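Local atomic coordinates of branched-chain-amino-acid aminotransferase (Pseudomonas sp. UW4, PDB entry 6JIF), a protein that catalyses the reversible, pyridoxal-phosphate-dependent transfer of the amino group between branched-chain amino acids and 2-oxoglutarate. Residues N208-A211 with S212-P215. Residues are numbered along the deposited sequence; the frame is centred on the assembly and turned at random.
Sequences NYAA and SLMP. With PLP (pyridoxal-5'-phosphate), chain D.
S212 folds its hydroxyl back onto the turn before it: OG lies between its own backbone N and carbonyl carbon (chi1 80°) and gives a 2.7 Å hydrogen bond to Y209 O, arriving tilted a little out of the carbonyl plane. The same oxygen takes a weak bond from S212 N, so one serine grips it twice. Around it the regular i-to-i+4 bonding of helix 206-221 gives way. L213 N bonds A210 O at 3.2 Å, three residues back, from well above the carbonyl plane. A water bridges A210 O and M214 N, the water donating to A210 O at 2.7 Å. P215 has no N-H to offer A211 O, and its CD sits 3.3 Å from that oxygen, where the helix kinks. L213 CD1 meanwhile lies loosely beside A210 CB.

The Y209 side chain leaves this turn with CG anti to its carbonyl carbon (chi1 -71°), carrying the phenol out to the cofactor, where OH and PLP O3 share a very short 2.5 Å hydrogen bond. The ring meets F78 at about 40° and packs edge-to-face with Y73 of the second subunit; K204 NZ makes a weak bond to OH. A phenylalanine here would probably keep much of that ring packing but leave O3 without its phenol partner. The bond joins this buried turn of helix 206-221 directly to the pyridine's phenolic oxygen, and is likely to influence how charge is distributed on the cofactor.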
ATOM      1  N   ASN B 208       1.829   0.670  -3.865  1.00 20.28           N
ATOM      2  CA  ASN B 208       2.825   0.363  -4.910  1.00 14.26           C
ATOM      3  C   ASN B 208       4.182   0.946  -4.537  1.00 14.83           C
ATOM      4  O   ASN B 208       5.257   0.318  -4.735  1.00 16.85           O
ATOM      5  CB  ASN B 208       2.404   0.954  -6.243  1.00 14.89           C
ATOM      6  CG  ASN B 208       1.039   0.518  -6.705  1.00 14.75           C
ATOM      7  OD1 ASN B 208       0.593  -0.572  -6.378  1.00 19.48           O
ATOM      8  ND2 ASN B 208       0.406   1.362  -7.568  1.00 14.63           N
ATOM      9  N   TYR B 209       4.145   2.187  -3.998  1.00 14.53           N
ATOM     10  CA  TYR B 209       5.385   2.813  -3.546  1.00 17.23           C
ATOM     11  C   TYR B 209       5.981   2.093  -2.335  1.00 13.98           C
ATOM     12  O   TYR B 209       7.208   1.995  -2.191  1.00 14.36           O
ATOM     13  CB  TYR B 209       5.117   4.249  -3.209  1.00 14.53           C
ATOM     14  CG  TYR B 209       4.871   5.055  -4.480  1.00 14.54           C
ATOM     15  CD1 TYR B 209       5.958   5.541  -5.207  1.00 22.49           C
ATOM     16  CD2 TYR B 209       3.616   5.270  -4.955  1.00 22.25           C
ATOM     17  CE1 TYR B 209       5.797   6.255  -6.359  1.00 34.58           C
ATOM     18  CE2 TYR B 209       3.435   6.031  -6.128  1.00 36.52           C
ATOM     19  CZ  TYR B 209       4.552   6.503  -6.828  1.00 35.56           C
ATOM     20  OH  TYR B 209       4.459   7.248  -7.986  1.00 40.05           O
ATOM     21  N   ALA B 210       5.144   1.664  -1.400  1.00 18.02           N
ATOM     22  CA  ALA B 210       5.693   0.960  -0.244  1.00 15.58           C
ATOM     23  C   ALA B 210       6.435  -0.287  -0.677  1.00 18.15           C
ATOM     24  O   ALA B 210       7.487  -0.627  -0.123  1.00 16.10           O
ATOM     25  CB  ALA B 210       4.597   0.592   0.750  1.00 17.95           C
ATOM     26  N   ALA B 211       5.882  -0.992  -1.651  1.00 15.25           N
ATOM     27  CA  ALA B 211       6.564  -2.150  -2.192  1.00 15.76           C
ATOM     28  C   ALA B 211       7.873  -1.789  -2.879  1.00 14.25           C
ATOM     29  O   ALA B 211       8.688  -2.695  -3.096  1.00 16.82           O
ATOM     30  CB  ALA B 211       5.610  -2.872  -3.140  1.00 13.58           C
ATOM     31  N   SER B 212       8.017  -0.540  -3.346  1.00 15.33           N
ATOM     32  CA  SER B 212       9.260  -0.120  -3.995  1.00 14.65           C
ATOM     33  C   SER B 212      10.336   0.337  -2.998  1.00 15.20           C
ATOM     34  O   SER B 212      11.490   0.487  -3.406  1.00 13.76           O
ATOM     35  CB  SER B 212       8.953   1.031  -4.991  1.00 16.94           C
ATOM     36  OG  SER B 212       8.803   2.330  -4.363  1.00 20.12           O
ATOM     37  N   LEU B 213      10.011   0.556  -1.714  1.00 16.42           N
ATOM     38  CA  LEU B 213      11.000   1.158  -0.791  1.00 16.48           C
ATOM     39  C   LEU B 213      12.251   0.309  -0.638  1.00 19.79           C
ATOM     40  O   LEU B 213      13.396   0.783  -0.853  1.00 17.11           O
ATOM     41  CB  LEU B 213      10.353   1.378   0.585  1.00 19.00           C
ATOM     42  CG  LEU B 213       9.307   2.482   0.594  1.00 17.82           C
ATOM     43  CD1 LEU B 213       8.461   2.462   1.860  1.00 16.24           C
ATOM     44  CD2 LEU B 213      10.100   3.772   0.495  1.00 19.92           C
ATOM     45  N   MET B 214      12.073  -0.951  -0.234  1.00 17.87           N
ATOM     46  CA  MET B 214      13.252  -1.799  -0.054  1.00 18.81           C
ATOM     47  C   MET B 214      13.986  -2.075  -1.375  1.00 16.89           C
ATOM     48  O   MET B 214      15.247  -2.033  -1.388  1.00 16.61           O
ATOM     49  CB  MET B 214      12.839  -3.087   0.680  1.00 19.15           C
ATOM     50  CG  MET B 214      13.986  -4.022   0.952  1.00 22.76           C
ATOM     51  SD  MET B 214      14.120  -5.061  -0.485  1.00 33.61           S
ATOM     52  CE  MET B 214      12.705  -6.151  -0.306  1.00 37.69           C
ATOM     53  N   PRO B 215      13.310  -2.426  -2.487  1.00 18.07           N
ATOM     54  CA  PRO B 215      14.045  -2.657  -3.751  1.00 16.73           C
ATOM     55  C   PRO B 215      14.793  -1.440  -4.249  1.00 14.17           C
ATOM     56  O   PRO B 215      15.953  -1.560  -4.735  1.00 14.15           O
ATOM     57  CB  PRO B 215      12.942  -3.058  -4.741  1.00 15.22           C
ATOM     58  CG  PRO B 215      11.813  -3.537  -3.894  1.00 18.22           C
ATOM     59  CD  PRO B 215      11.896  -2.854  -2.581  1.00 18.18           C
TER
HETATM   60  N1  PLP D 401       5.621   5.015 -13.231  1.00 18.12           N
HETATM   61  C2  PLP D 401       5.216   4.900 -11.935  1.00 21.86           C
HETATM   62  C2A PLP D 401       5.371   3.556 -11.296  1.00 21.89           C
HETATM   63  C3  PLP D 401       4.628   5.979 -11.274  1.00 26.89           C
HETATM   64  O3  PLP D 401       4.177   5.823  -9.989  1.00 27.39           O
HETATM   65  C4  PLP D 401       4.499   7.225 -11.941  1.00 26.24           C
HETATM   66  C4A PLP D 401       3.693   8.362 -11.341  1.00 21.50           C
HETATM   67  C5  PLP D 401       4.957   7.291 -13.272  1.00 21.81           C
HETATM   68  C6  PLP D 401       5.485   6.191 -13.878  1.00 23.87           C
HETATM   69  C5A PLP D 401       4.969   8.536 -14.102  1.00 22.42           C
HETATM   70  O4P PLP D 401       3.715   9.101 -14.173  1.00 20.87           O
HETATM   71  P   PLP D 401       3.594  10.628 -14.621  1.00 18.33           P
HETATM   72  O1P PLP D 401       4.284  10.825 -15.949  1.00 17.61           O
HETATM   73  O2P PLP D 401       2.073  10.788 -14.767  1.00 15.20           O
HETATM   74  O3P PLP D 401       4.216  11.565 -13.590  1.00 20.47           O
HETATM   75  O   HOH W   1       9.527  -2.214   0.480  1.00 17.65           O